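Local atomic coordinates of DNA-entry nuclease (Competence-specific nuclease) (Streptococcus agalactiae ILRI112, PDB entry 4QGO), a protein that probably cleaves DNA, and perhaps RNA, without sequence specificity as a metal-dependent nuclease of the beta-beta-alpha (His-Me finger) type that acts as a virulence factor. Residues A[39-44]-A[199-204]; A[170-175]-A[191-196]; A[102-107]-A[139-144]; A[32-37]-A[205-210]. The protein carries 1 engineered substitution. All blocks are in the same frame, centred on the assembly; numbering follows the deposited sequence. Where two conformers were deposited one is given.

Interaction 1. Residues A[39-44]-A[199-204]; sequences NQTNLN and TLEFNV
Both Asn203 (chi1 -170°) and Glu201 (chi1 -177°) hold CG anti to the backbone N, and from the same face of their strand they send polar ends to the two sides of a single peptide unit, the C=O of Gln40 and the N-H of Thr41. Asn203 ND2 donates to Gln40 O at 2.9 Å. The bond is nearly straight (175° at the hydrogen) and lies in the plane of the Asn203 amide, yet ND2 stands above the plane of the Gln40 carbonyl. Asn37 gives the same oxygen a second hydrogen bond, while OD1 of Asn203 is taken by His190, which helps to fix the amide flip. The extended Glu201 chain puts OE2 3.0 Å from Thr41 N, where the carboxylate uses its anti lone pair.

Strand 201-207 lies inside the large antiparallel sheet, with strands 33-36 and 188-195 as neighbours, and the loop that leaves strand 33-36 passes over the beginning of it. At Asn39 the side chain stands in for a backbone acceptor: OD1 accepts from Asn203 N at 3.0 Å, and Asn39 O receives a CA-H contact from Phe202 CA at 3.4 Å.

The Thr41 methyl CG2 rests against the carbonyl oxygen of Phe202, 3.6 Å from O. Its OG1 bonds Glu192 on the adjacent strand and also accepts from Leu43 N at 3.3 Å, forming an ST turn.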
loop_
_atom_site.group_PDB
_atom_site.type_symbol
_atom_site.label_atom_id
_atom_site.label_comp_id
_atom_site.label_asym_id
_atom_site.label_seq_id
_atom_site.Cartn_x
_atom_site.Cartn_y
_atom_site.Cartn_z
ATOM N N ASN A 39 13.361 -7.288 6.022
ATOM C CA ASN A 39 12.034 -7.246 6.644
ATOM C C ASN A 39 11.979 -6.464 7.963
ATOM O O ASN A 39 10.997 -6.552 8.696
ATOM C CB ASN A 39 11.460 -8.668 6.806
ATOM C CG ASN A 39 10.018 -8.790 6.349
ATOM O OD1 ASN A 39 9.486 -7.937 5.643
ATOM N ND2 ASN A 39 9.384 -9.885 6.750
ATOM N N GLN A 40 13.029 -5.693 8.257
ATOM C CA GLN A 40 13.085 -4.910 9.483
ATOM C C GLN A 40 12.708 -3.460 9.225
ATOM O O GLN A 40 13.146 -2.853 8.243
ATOM C CB GLN A 40 14.486 -4.981 10.115
ATOM C CG GLN A 40 15.021 -6.400 10.249
ATOM C CD GLN A 40 14.106 -7.293 11.057
ATOM O OE1 GLN A 40 13.926 -7.089 12.255
ATOM N NE2 GLN A 40 13.516 -8.284 10.401
ATOM N N THR A 41 11.881 -2.920 10.119
ATOM C CA THR A 41 11.490 -1.514 10.082
ATOM C C THR A 41 11.835 -0.867 11.416
ATOM O O THR A 41 11.919 -1.552 12.439
ATOM C CB THR A 41 9.984 -1.352 9.797
ATOM O OG1 THR A 41 9.611 0.025 9.951
ATOM C CG2 THR A 41 9.157 -2.216 10.742
ATOM N N ASN A 42 12.040 0.449 11.399
ATOM C CA ASN A 42 12.394 1.141 12.628
ATOM C C ASN A 42 11.198 1.661 13.405
ATOM O O ASN A 42 11.359 2.415 14.371
ATOM C CB ASN A 42 13.395 2.272 12.360
ATOM C CG ASN A 42 12.826 3.381 11.490
ATOM O OD1 ASN A 42 11.612 3.506 11.316
ATOM N ND2 ASN A 42 13.713 4.203 10.941
ATOM N N LEU A 43 9.997 1.276 12.973
ATOM C CA LEU A 43 8.778 1.687 13.666
ATOM C C LEU A 43 8.822 1.318 15.133
ATOM O O LEU A 43 9.226 0.222 15.492
ATOM C CB LEU A 43 7.542 1.060 13.026
ATOM C CG LEU A 43 7.095 1.584 11.665
ATOM C CD1 LEU A 43 5.934 0.740 11.175
ATOM C CD2 LEU A 43 6.700 3.047 11.775
ATOM N N ASN A 44 8.387 2.257 15.971
ATOM C CA ASN A 44 8.338 2.036 17.410
ATOM C C ASN A 44 6.896 1.769 17.849
ATOM O O ASN A 44 6.055 2.664 17.836
ATOM C CB ASN A 44 8.927 3.235 18.152
ATOM C CG ASN A 44 8.980 3.023 19.653
ATOM O OD1 ASN A 44 8.697 1.932 20.142
ATOM N ND2 ASN A 44 9.383 4.060 20.387
ATOM N N THR A 199 6.311 -9.762 17.658
ATOM C CA THR A 199 6.048 -10.999 16.921
ATOM C C THR A 199 5.657 -10.732 15.471
ATOM O O THR A 199 5.825 -11.594 14.603
ATOM C CB THR A 199 4.953 -11.873 17.570
ATOM O OG1 THR A 199 3.722 -11.143 17.618
ATOM C CG2 THR A 199 5.352 -12.296 18.980
ATOM N N LEU A 200 5.117 -9.544 15.215
ATOM C CA LEU A 200 4.847 -9.127 13.847
ATOM C C LEU A 200 5.806 -8.025 13.444
ATOM O O LEU A 200 5.911 -7.001 14.126
ATOM C CB LEU A 200 3.418 -8.610 13.696
ATOM C CG LEU A 200 3.057 -8.088 12.298
ATOM C CD1 LEU A 200 3.035 -9.226 11.302
ATOM C CD2 LEU A 200 1.708 -7.365 12.313
ATOM N N GLU A 201 6.505 -8.231 12.336
ATOM C CA GLU A 201 7.350 -7.176 11.786
ATOM C C GLU A 201 7.577 -7.416 10.309
ATOM O O GLU A 201 7.965 -8.510 9.911
ATOM C CB GLU A 201 8.690 -7.083 12.522
ATOM C CG GLU A 201 9.549 -5.927 12.011
ATOM C CD GLU A 201 10.746 -5.607 12.886
ATOM O OE1 GLU A 201 10.891 -6.216 13.967
ATOM O OE2 GLU A 201 11.544 -4.719 12.488
ATOM N N PHE A 202 7.315 -6.404 9.498
ATOM C CA PHE A 202 7.647 -6.493 8.082
ATOM C C PHE A 202 7.975 -5.131 7.487
ATOM O O PHE A 202 7.624 -4.090 8.050
ATOM C CB PHE A 202 6.571 -7.240 7.256
ATOM C CG PHE A 202 5.197 -6.605 7.273
ATOM C CD1 PHE A 202 4.933 -5.448 6.551
ATOM C CD2 PHE A 202 4.153 -7.216 7.953
ATOM C CE1 PHE A 202 3.669 -4.888 6.537
ATOM C CE2 PHE A 202 2.874 -6.669 7.937
ATOM C CZ PHE A 202 2.627 -5.506 7.225
ATOM N N ASN A 203 8.659 -5.154 6.344
ATOM C CA ASN A 203 9.048 -3.956 5.629
ATOM C C ASN A 203 9.106 -4.372 4.168
ATOM O O ASN A 203 10.042 -5.059 3.750
ATOM C CB ASN A 203 10.417 -3.453 6.114
ATOM C CG ASN A 203 10.752 -2.081 5.578
ATOM O OD1 ASN A 203 10.106 -1.586 4.654
ATOM N ND2 ASN A 203 11.774 -1.452 6.156
ATOM N N VAL A 204 8.090 -3.985 3.404
ATOM C CA VAL A 204 7.966 -4.444 2.024
ATOM C C VAL A 204 7.552 -3.324 1.079
ATOM O O VAL A 204 6.958 -2.310 1.492
ATOM C CB VAL A 204 6.933 -5.598 1.891
ATOM C CG1 VAL A 204 7.319 -6.815 2.750
ATOM C CG2 VAL A 204 5.551 -5.103 2.265
#

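Interaction 2. Residues A[170-175]-A[191-196]; sequences VRYRVT and LEAKSQ. With SO4 (sulfate ion), chain C.
The Arg173 guanidinium has two partners at its edge, the Glu192 carboxylate and O4 of a sulfate, probably from the crystallisation liquor and also bonded by Asn67 ND2. The Tyr172 ring carries Val174 CG2 over one face, offset toward the rim, and meets Ala193 CB at its edge, 4.0 Å from CD1. These residues belong to a beta hairpin whose antiparallel strands, 170-177 and 188-195, form the middle of the large sheet. Arg171 with Lys194 and Arg173 with Glu192 are its hydrogen-bonded pairs here, each with two backbone bonds. They alternate with non-hydrogen-bonded pairs such as Tyr172 with Ala193, whose side chains turn to the face where helix 153-165 packs.

On the other face Arg173 and Glu192 lie side by side, pointing the same way, in a two-nitrogen salt bridge. The bend of Arg173 at chi3 (59°) puts NE next to Glu192 OE2, to which it donates at 2.9 Å; NH2 donates to OE1 at 2.9 Å, both nearly within the guanidinium plane. The two planes are 47° apart, and NE meets OE2 from above the carboxylate plane. Asn42 at Arg173 NH2 and Thr41 at Glu192 OE1 hold the pair from outside as well.

Arg171, its NH1 engaged by Asn67 and Ala68, reaches the sulfate weakly through NH2. Arg173 NH1 makes the shorter bond, donating to sulfate O4 at 2.8 Å.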
loop_
_atom_site.group_PDB
_atom_site.type_symbol
_atom_site.label_atom_id
_atom_site.label_comp_id
_atom_site.label_asym_id
_atom_site.label_seq_id
_atom_site.Cartn_x
_atom_site.Cartn_y
_atom_site.Cartn_z
ATOM N N VAL A 170 -0.319 -2.649 16.888
ATOM C CA VAL A 170 0.512 -2.638 15.686
ATOM C C VAL A 170 0.768 -1.218 15.199
ATOM O O VAL A 170 -0.155 -0.499 14.835
ATOM C CB VAL A 170 -0.112 -3.480 14.553
ATOM C CG1 VAL A 170 0.824 -3.483 13.347
ATOM C CG2 VAL A 170 -0.345 -4.909 15.028
ATOM N N ARG A 171 2.036 -0.814 15.226
ATOM C CA ARG A 171 2.458 0.444 14.620
ATOM C C ARG A 171 2.626 0.182 13.115
ATOM O O ARG A 171 3.204 -0.817 12.719
ATOM C CB ARG A 171 3.763 0.912 15.271
ATOM C CG ARG A 171 4.314 2.222 14.753
ATOM C CD ARG A 171 3.485 3.453 15.177
ATOM N NE ARG A 171 4.202 4.640 14.726
ATOM C CZ ARG A 171 4.133 5.142 13.497
ATOM N NH1 ARG A 171 3.316 4.606 12.593
ATOM N NH2 ARG A 171 4.870 6.192 13.170
ATOM N N TYR A 172 2.087 1.075 12.284
ATOM C CA TYR A 172 1.888 0.806 10.854
ATOM C C TYR A 172 2.184 2.068 10.061
ATOM O O TYR A 172 1.776 3.165 10.455
ATOM C CB TYR A 172 0.421 0.402 10.653
ATOM C CG TYR A 172 -0.007 -0.180 9.312
ATOM C CD1 TYR A 172 0.732 -1.169 8.674
ATOM C CD2 TYR A 172 -1.213 0.208 8.730
ATOM C CE1 TYR A 172 0.302 -1.716 7.460
ATOM C CE2 TYR A 172 -1.648 -0.341 7.531
ATOM C CZ TYR A 172 -0.895 -1.302 6.908
ATOM O OH TYR A 172 -1.321 -1.857 5.711
ATOM N N ARG A 173 2.901 1.920 8.950
ATOM C CA ARG A 173 3.241 3.052 8.098
ATOM C C ARG A 173 3.147 2.626 6.642
ATOM O O ARG A 173 3.757 1.638 6.241
ATOM C CB ARG A 173 4.639 3.593 8.424
ATOM C CG ARG A 173 5.062 4.834 7.615
ATOM C CD ARG A 173 6.278 5.530 8.250
ATOM N NE ARG A 173 7.445 4.650 8.362
ATOM C CZ ARG A 173 8.376 4.742 9.310
ATOM N NH1 ARG A 173 8.298 5.679 10.260
ATOM N NH2 ARG A 173 9.394 3.888 9.322
ATOM N N VAL A 174 2.355 3.365 5.870
ATOM C CA VAL A 174 2.136 3.060 4.461
ATOM C C VAL A 174 2.487 4.284 3.623
ATOM O O VAL A 174 1.946 5.374 3.831
ATOM C CB VAL A 174 0.678 2.661 4.204
ATOM C CG1 VAL A 174 0.451 2.426 2.720
ATOM C CG2 VAL A 174 0.311 1.405 5.013
ATOM N N THR A 175 3.416 4.108 2.689
ATOM C CA THR A 175 3.927 5.233 1.918
ATOM C C THR A 175 3.886 4.904 0.436
ATOM O O THR A 175 4.596 4.014 -0.019
ATOM C CB THR A 175 5.376 5.554 2.299
ATOM O OG1 THR A 175 5.489 5.686 3.732
ATOM C CG2 THR A 175 5.838 6.853 1.642
ATOM N N LEU A 191 4.951 -0.756 2.686
ATOM C CA LEU A 191 4.227 -1.113 3.910
ATOM C C LEU A 191 5.203 -1.529 4.995
ATOM O O LEU A 191 6.063 -2.373 4.752
ATOM C CB LEU A 191 3.262 -2.284 3.676
ATOM C CG LEU A 191 2.488 -2.357 2.363
ATOM C CD1 LEU A 191 1.667 -3.630 2.328
ATOM C CD2 LEU A 191 1.591 -1.145 2.217
ATOM N N GLU A 192 5.039 -0.964 6.192
ATOM C CA GLU A 192 5.875 -1.264 7.348
ATOM C C GLU A 192 4.968 -1.529 8.544
ATOM O O GLU A 192 4.002 -0.791 8.774
ATOM C CB GLU A 192 6.766 -0.072 7.661
ATOM C CG GLU A 192 7.744 0.279 6.561
ATOM C CD GLU A 192 8.475 1.553 6.882
ATOM O OE1 GLU A 192 9.446 1.499 7.665
ATOM O OE2 GLU A 192 8.065 2.615 6.375
ATOM N N ALA A 193 5.274 -2.570 9.316
ATOM C CA ALA A 193 4.470 -2.891 10.491
ATOM C C ALA A 193 5.330 -3.482 11.598
ATOM O O ALA A 193 6.287 -4.209 11.327
ATOM C CB ALA A 193 3.333 -3.852 10.136
ATOM N N LYS A 194 4.966 -3.183 12.844
ATOM C CA LYS A 194 5.680 -3.707 14.002
ATOM C C LYS A 194 4.690 -3.814 15.150
ATOM O O LYS A 194 4.029 -2.838 15.487
ATOM C CB LYS A 194 6.831 -2.761 14.364
ATOM C CG LYS A 194 7.567 -3.103 15.649
ATOM C CD LYS A 194 8.300 -4.419 15.502
ATOM C CE LYS A 194 9.114 -4.730 16.760
ATOM N NZ LYS A 194 10.118 -3.665 17.041
ATOM N N SER A 195 4.580 -4.996 15.750
ATOM C CA SER A 195 3.755 -5.133 16.949
ATOM C C SER A 195 4.560 -4.805 18.210
ATOM O O SER A 195 5.793 -4.938 18.233
ATOM C CB SER A 195 3.138 -6.534 17.043
ATOM O OG SER A 195 4.139 -7.523 17.229
ATOM N N GLN A 196 3.854 -4.362 19.242
ATOM C CA GLN A 196 4.484 -4.059 20.524
ATOM C C GLN A 196 5.305 -5.243 21.030
ATOM O O GLN A 196 6.428 -5.057 21.500
ATOM C CB GLN A 196 3.426 -3.654 21.556
ATOM C CG GLN A 196 3.999 -3.341 22.940
ATOM C CD GLN A 196 2.924 -3.201 24.014
ATOM O OE1 GLN A 196 1.852 -2.643 23.778
ATOM N NE2 GLN A 196 3.215 -3.714 25.206
HETATM S S SO4 C . 6.973 9.002 10.750
HETATM O O1 SO4 C . 6.525 9.176 9.378
HETATM O O2 SO4 C . 6.388 10.027 11.598
HETATM O O3 SO4 C . 8.436 9.103 10.836
HETATM O O4 SO4 C . 6.559 7.699 11.250
HETATM O O HOH W 1 6.021 3.083 4.561
#

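Interaction 3. Residues A[102-107]-A[139-144]; sequences DHYGHA and TAHSNQ. With SO4 (sulfate ion), chain D.
This contact lies at what is probably the beta-beta-alpha unit of the nuclease, where Tyr104, beside His141, holds a sulfate, probably from the crystallisation liquor. Tyr104 OH donates to sulfate O1 at 2.6 Å and accepts from His141 ND1 at 2.9 Å, a bond lying near the imidazole plane. His103 NE2, which stands over one face of the phenol, adds a bond to sulfate O3 at 3.0 Å. Across the opposite face, His141 N sits above the ring centre. With CG anti to the backbone N (chi1 169°), His141 meets the Tyr104 ring rim to rim, planes 74° apart. Asp102 OD1 accepts from Tyr104 N in an Asx turn, bracing the loop within a type I turn. Nearer the backbone, Tyr104 CB touches Ala140 CB at 3.9 Å, and Ala107 O accepts from Ala140 N at 2.9 Å. His106 and Gln144 approach tip to tip, each bonded to Asp109. The loop thus leads into strand 108-112, whose antiparallel partner 135-139 runs straight into helix 140-144, N-capped by Thr139.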
loop_
_atom_site.group_PDB
_atom_site.type_symbol
_atom_site.label_atom_id
_atom_site.label_comp_id
_atom_site.label_asym_id
_atom_site.label_seq_id
_atom_site.Cartn_x
_atom_site.Cartn_y
_atom_site.Cartn_z
ATOM N N ASP A 102 -7.132 -10.491 -18.439
ATOM C CA ASP A 102 -6.686 -11.369 -17.378
ATOM C C ASP A 102 -7.846 -11.680 -16.437
ATOM O O ASP A 102 -8.967 -11.206 -16.647
ATOM C CB ASP A 102 -5.450 -10.809 -16.653
ATOM C CG ASP A 102 -5.711 -9.503 -15.919
ATOM O OD1 ASP A 102 -6.860 -9.239 -15.497
ATOM O OD2 ASP A 102 -4.721 -8.751 -15.746
ATOM N N HIS A 103 -7.586 -12.483 -15.401
ATOM C CA HIS A 103 -8.689 -12.980 -14.588
ATOM C C HIS A 103 -9.337 -11.903 -13.719
ATOM O O HIS A 103 -10.393 -12.136 -13.172
ATOM C CB HIS A 103 -8.233 -14.185 -13.752
ATOM C CG HIS A 103 -7.389 -13.833 -12.555
ATOM N ND1 HIS A 103 -6.033 -13.622 -12.638
ATOM C CD2 HIS A 103 -7.719 -13.684 -11.255
ATOM C CE1 HIS A 103 -5.561 -13.333 -11.430
ATOM N NE2 HIS A 103 -6.561 -13.371 -10.570
ATOM N N TYR A 104 -8.668 -10.753 -13.564
ATOM C CA TYR A 104 -9.232 -9.645 -12.786
ATOM C C TYR A 104 -10.353 -8.923 -13.521
ATOM O O TYR A 104 -11.246 -8.345 -12.898
ATOM C CB TYR A 104 -8.148 -8.637 -12.381
ATOM C CG TYR A 104 -7.097 -9.242 -11.479
ATOM C CD1 TYR A 104 -7.350 -9.446 -10.123
ATOM C CD2 TYR A 104 -5.852 -9.608 -11.979
ATOM C CE1 TYR A 104 -6.392 -10.002 -9.300
ATOM C CE2 TYR A 104 -4.890 -10.171 -11.161
ATOM C CZ TYR A 104 -5.164 -10.361 -9.826
ATOM O OH TYR A 104 -4.201 -10.919 -9.015
ATOM N N GLY A 105 -10.290 -8.931 -14.848
ATOM C CA GLY A 105 -11.325 -8.314 -15.656
ATOM C C GLY A 105 -11.157 -6.818 -15.838
ATOM O O GLY A 105 -11.507 -6.274 -16.879
ATOM N N HIS A 106 -10.641 -6.143 -14.813
ATOM C CA HIS A 106 -10.401 -4.703 -14.885
ATOM C C HIS A 106 -8.987 -4.430 -14.397
ATOM O O HIS A 106 -8.385 -5.267 -13.726
ATOM C CB HIS A 106 -11.405 -3.935 -14.042
ATOM C CG HIS A 106 -11.355 -4.286 -12.592
ATOM N ND1 HIS A 106 -12.064 -5.339 -12.056
ATOM C CD2 HIS A 106 -10.665 -3.735 -11.564
ATOM C CE1 HIS A 106 -11.817 -5.416 -10.760
ATOM N NE2 HIS A 106 -10.970 -4.455 -10.438
ATOM N N ALA A 107 -8.463 -3.255 -14.725
ATOM C CA ALA A 107 -7.047 -2.963 -14.490
ATOM C C ALA A 107 -6.755 -2.397 -13.105
ATOM O O ALA A 107 -5.767 -2.791 -12.481
ATOM C CB ALA A 107 -6.524 -2.016 -15.543
ATOM N N THR A 139 -3.129 -1.145 -9.009
ATOM C CA THR A 139 -3.481 -2.271 -9.874
ATOM C C THR A 139 -4.375 -3.267 -9.119
ATOM O O THR A 139 -4.244 -3.446 -7.898
ATOM C CB THR A 139 -2.259 -2.994 -10.463
ATOM O OG1 THR A 139 -1.560 -3.689 -9.414
ATOM C CG2 THR A 139 -1.338 -1.999 -11.159
ATOM N N ALA A 140 -5.294 -3.902 -9.843
ATOM C CA ALA A 140 -6.157 -4.897 -9.231
ATOM C C ALA A 140 -5.330 -5.996 -8.582
ATOM O O ALA A 140 -5.639 -6.423 -7.472
ATOM C CB ALA A 140 -7.110 -5.489 -10.264
ATOM N N HIS A 141 -4.277 -6.451 -9.267
ATOM C CA HIS A 141 -3.427 -7.484 -8.702
ATOM C C HIS A 141 -2.786 -7.063 -7.386
ATOM O O HIS A 141 -2.823 -7.803 -6.403
ATOM C CB HIS A 141 -2.312 -7.868 -9.657
ATOM C CG HIS A 141 -1.280 -8.726 -9.012
ATOM N ND1 HIS A 141 -1.498 -10.054 -8.714
ATOM C CD2 HIS A 141 -0.046 -8.430 -8.542
ATOM C CE1 HIS A 141 -0.423 -10.549 -8.121
ATOM N NE2 HIS A 141 0.475 -9.585 -8.011
ATOM N N SER A 142 -2.168 -5.887 -7.378
ATOM C CA SER A 142 -1.423 -5.493 -6.189
ATOM C C SER A 142 -2.338 -5.081 -5.031
ATOM O O SER A 142 -1.956 -5.199 -3.867
ATOM C CB SER A 142 -0.356 -4.439 -6.513
ATOM O OG SER A 142 -0.923 -3.157 -6.764
ATOM N N ASN A 143 -3.551 -4.633 -5.339
ATOM C CA ASN A 143 -4.549 -4.378 -4.317
ATOM C C ASN A 143 -5.101 -5.669 -3.713
ATOM O O ASN A 143 -5.135 -5.835 -2.493
ATOM C CB ASN A 143 -5.699 -3.549 -4.912
ATOM C CG ASN A 143 -6.765 -3.221 -3.891
ATOM O OD1 ASN A 143 -6.570 -2.351 -3.044
ATOM N ND2 ASN A 143 -7.904 -3.887 -3.977
ATOM N N GLN A 144 -5.481 -6.606 -4.578
ATOM C CA GLN A 144 -6.337 -7.726 -4.172
ATOM C C GLN A 144 -5.631 -8.984 -3.695
ATOM O O GLN A 144 -6.201 -9.762 -2.916
ATOM C CB GLN A 144 -7.261 -8.103 -5.330
ATOM C CG GLN A 144 -8.248 -7.024 -5.672
ATOM C CD GLN A 144 -9.085 -7.348 -6.897
ATOM O OE1 GLN A 144 -9.373 -8.518 -7.181
ATOM N NE2 GLN A 144 -9.492 -6.313 -7.620
HETATM S S SO4 D . -5.727 -13.225 -6.984
HETATM O O1 SO4 D . -5.145 -11.905 -6.774
HETATM O O2 SO4 D . -5.849 -13.933 -5.713
HETATM O O3 SO4 D . -7.050 -13.076 -7.587
HETATM O O4 SO4 D . -4.886 -13.992 -7.904
HETATM O O HOH W 2 -11.079 -8.456 -9.957
#

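Interaction 4. Residues A[32-37]-A[205-210]; sequences GIYELN and AIPNTQ
Ile33 and Ile206 lie side by side, pointing the same way, and the CG2 branch of Ile33 meets the CD1 end of Ile206. In Ile33 it is CG2, anti to the carbonyl carbon, that makes the contact, while CG1 takes the position between N and C (chi1 56°). In Ile206, chi2 of -64° bends CD1 back toward strand 33-36, to 3.6 Å from Ile33 CG2, although its CB points away from that strand.

Tyr34 and Pro207 cross at about a right angle. With Tyr34 CG anti to the carbonyl carbon (chi1 -75°), the ring presents its edge to the pyrrolidine, and CD2 comes 4.0 Å from Pro207 CG. Ala205 CB, on the same side of the sheet as Tyr34, is touched by Leu36 CD1 at 4.2 Å.

Two backbone bonds define the register: Tyr34 N donates to Ala205 O at 3.0 Å and Ala205 N to Tyr34 O at 2.8 Å, an antiparallel hydrogen-bonded pair. Two residues on, Pro207 has no N-H to continue the ladder, and its CD lies 3.7 Å from Gly32 O instead.

The strand pair is covered on both faces. Helix 12-22 packs on Tyr34, Leu36 and Pro207, and Tyr156 of helix 153-165 packs on Ile33 and Ile206. Strand 27-30 flanks strand 33-36, and strand 188-195 flanks strand 201-207.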
loop_
_atom_site.group_PDB
_atom_site.type_symbol
_atom_site.label_atom_id
_atom_site.label_comp_id
_atom_site.label_asym_id
_atom_site.label_seq_id
_atom_site.Cartn_x
_atom_site.Cartn_y
_atom_site.Cartn_z
ATOM N N GLY A 32 6.542 -12.279 -5.249
ATOM C CA GLY A 32 5.861 -11.230 -5.984
ATOM C C GLY A 32 6.059 -9.826 -5.440
ATOM O O GLY A 32 5.587 -8.864 -6.034
ATOM N N ILE A 33 6.775 -9.688 -4.326
ATOM C CA ILE A 33 6.972 -8.368 -3.729
ATOM C C ILE A 33 8.453 -8.134 -3.432
ATOM O O ILE A 33 9.266 -9.039 -3.619
ATOM C CB ILE A 33 6.067 -8.164 -2.482
ATOM C CG1 ILE A 33 6.265 -9.255 -1.417
ATOM C CG2 ILE A 33 4.594 -8.191 -2.918
ATOM C CD1 ILE A 33 7.544 -9.142 -0.583
ATOM N N TYR A 34 8.809 -6.931 -2.990
ATOM C CA TYR A 34 10.175 -6.676 -2.540
ATOM C C TYR A 34 10.216 -6.585 -1.024
ATOM O O TYR A 34 9.571 -5.717 -0.424
ATOM C CB TYR A 34 10.743 -5.401 -3.179
ATOM C CG TYR A 34 11.127 -5.585 -4.624
ATOM C CD1 TYR A 34 12.387 -6.056 -4.971
ATOM C CD2 TYR A 34 10.230 -5.298 -5.643
ATOM C CE1 TYR A 34 12.737 -6.245 -6.297
ATOM C CE2 TYR A 34 10.572 -5.485 -6.973
ATOM C CZ TYR A 34 11.829 -5.951 -7.291
ATOM O OH TYR A 34 12.176 -6.135 -8.612
ATOM N N GLU A 35 10.965 -7.495 -0.418
ATOM C CA GLU A 35 11.277 -7.420 0.991
ATOM C C GLU A 35 12.401 -6.397 1.119
ATOM O O GLU A 35 13.387 -6.461 0.369
ATOM C CB GLU A 35 11.733 -8.791 1.482
ATOM C CG GLU A 35 12.061 -8.871 2.953
ATOM C CD GLU A 35 12.606 -10.237 3.351
ATOM O OE1 GLU A 35 13.305 -10.322 4.383
ATOM O OE2 GLU A 35 12.348 -11.226 2.629
ATOM N N LEU A 36 12.249 -5.448 2.042
ATOM C CA LEU A 36 13.239 -4.386 2.218
ATOM C C LEU A 36 13.947 -4.536 3.545
ATOM O O LEU A 36 13.314 -4.856 4.551
ATOM C CB LEU A 36 12.542 -3.020 2.220
ATOM C CG LEU A 36 11.580 -2.748 1.064
ATOM C CD1 LEU A 36 11.018 -1.338 1.199
ATOM C CD2 LEU A 36 12.267 -2.939 -0.277
ATOM N N ASN A 37 15.260 -4.293 3.550
ATOM C CA ASN A 37 16.002 -4.232 4.814
ATOM C C ASN A 37 15.830 -5.494 5.667
ATOM O O ASN A 37 15.702 -5.415 6.892
ATOM C CB ASN A 37 15.570 -2.990 5.616
ATOM C CG ASN A 37 16.563 -2.608 6.702
ATOM O OD1 ASN A 37 17.773 -2.658 6.503
ATOM N ND2 ASN A 37 16.043 -2.209 7.857
ATOM N N ALA A 205 7.864 -3.515 -0.196
ATOM C CA ALA A 205 7.321 -2.669 -1.253
ATOM C C ALA A 205 6.495 -3.549 -2.169
ATOM O O ALA A 205 6.994 -4.537 -2.693
ATOM C CB ALA A 205 8.439 -1.987 -2.036
ATOM N N ILE A 206 5.218 -3.203 -2.336
ATOM C CA ILE A 206 4.310 -3.940 -3.206
ATOM C C ILE A 206 4.292 -3.238 -4.555
ATOM O O ILE A 206 3.781 -2.123 -4.662
ATOM C CB ILE A 206 2.866 -3.906 -2.668
ATOM C CG1 ILE A 206 2.806 -4.240 -1.170
ATOM C CG2 ILE A 206 1.969 -4.820 -3.509
ATOM C CD1 ILE A 206 3.238 -5.617 -0.829
ATOM N N PRO A 207 4.866 -3.868 -5.594
ATOM C CA PRO A 207 4.892 -3.166 -6.884
ATOM C C PRO A 207 3.473 -2.854 -7.380
ATOM O O PRO A 207 2.574 -3.706 -7.293
ATOM C CB PRO A 207 5.594 -4.172 -7.819
ATOM C CG PRO A 207 6.455 -5.015 -6.859
ATOM C CD PRO A 207 5.568 -5.166 -5.648
ATOM N N ASN A 208 3.280 -1.638 -7.886
ATOM C CA ASN A 208 1.992 -1.242 -8.442
ATOM C C ASN A 208 1.936 -1.650 -9.900
ATOM O O ASN A 208 1.933 -0.813 -10.818
ATOM C CB ASN A 208 1.766 0.256 -8.284
ATOM C CG ASN A 208 0.302 0.621 -8.362
ATOM O OD1 ASN A 208 -0.571 -0.258 -8.307
ATOM N ND2 ASN A 208 0.017 1.922 -8.481
ATOM N N THR A 209 1.902 -2.962 -10.088
ATOM C CA THR A 209 2.044 -3.577 -11.400
ATOM C C THR A 209 1.029 -4.697 -11.580
ATOM O O THR A 209 0.419 -5.175 -10.616
ATOM C CB THR A 209 3.468 -4.167 -11.584
ATOM O OG1 THR A 209 3.721 -5.151 -10.566
ATOM C CG2 THR A 209 4.530 -3.071 -11.503
ATOM N N GLN A 210 0.870 -5.139 -12.826
ATOM C CA GLN A 210 -0.012 -6.253 -13.141
ATOM C C GLN A 210 0.627 -6.949 -14.346
ATOM O O GLN A 210 1.123 -6.277 -15.254
ATOM C CB GLN A 210 -1.413 -5.721 -13.471
ATOM C CG GLN A 210 -2.519 -6.784 -13.588
ATOM C CD GLN A 210 -3.862 -6.300 -13.042
ATOM O OE1 GLN A 210 -3.928 -5.614 -12.016
ATOM N NE2 GLN A 210 -4.937 -6.643 -13.732
#

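How the interactions relate
Interactions 1, 2 and 4 belong to one antiparallel sheet. Strand 201-207 serves both interaction 1 and interaction 4, joined where Asn203 O accepts from Leu36 N (2.8 Å). Interactions 1 and 2, with centres 7 Å apart, meet where Thr41 OG1 bonds Glu192 OE1 (2.7 Å) and Leu43 CD2 packs on Arg173 CZ (3.4 Å). Interaction 3 lies about 27 Å from interaction 1, centre to centre, beside the strand pair 108-112 and 135-139, probably part of the catalytic beta-beta-alpha unit; the deposited structure holds no metal. Interaction 4 connects it to the sheet: Thr139 OG1 bonds Thr209 O and Thr139 N bonds Asn208 OD1, each 2.8 Å.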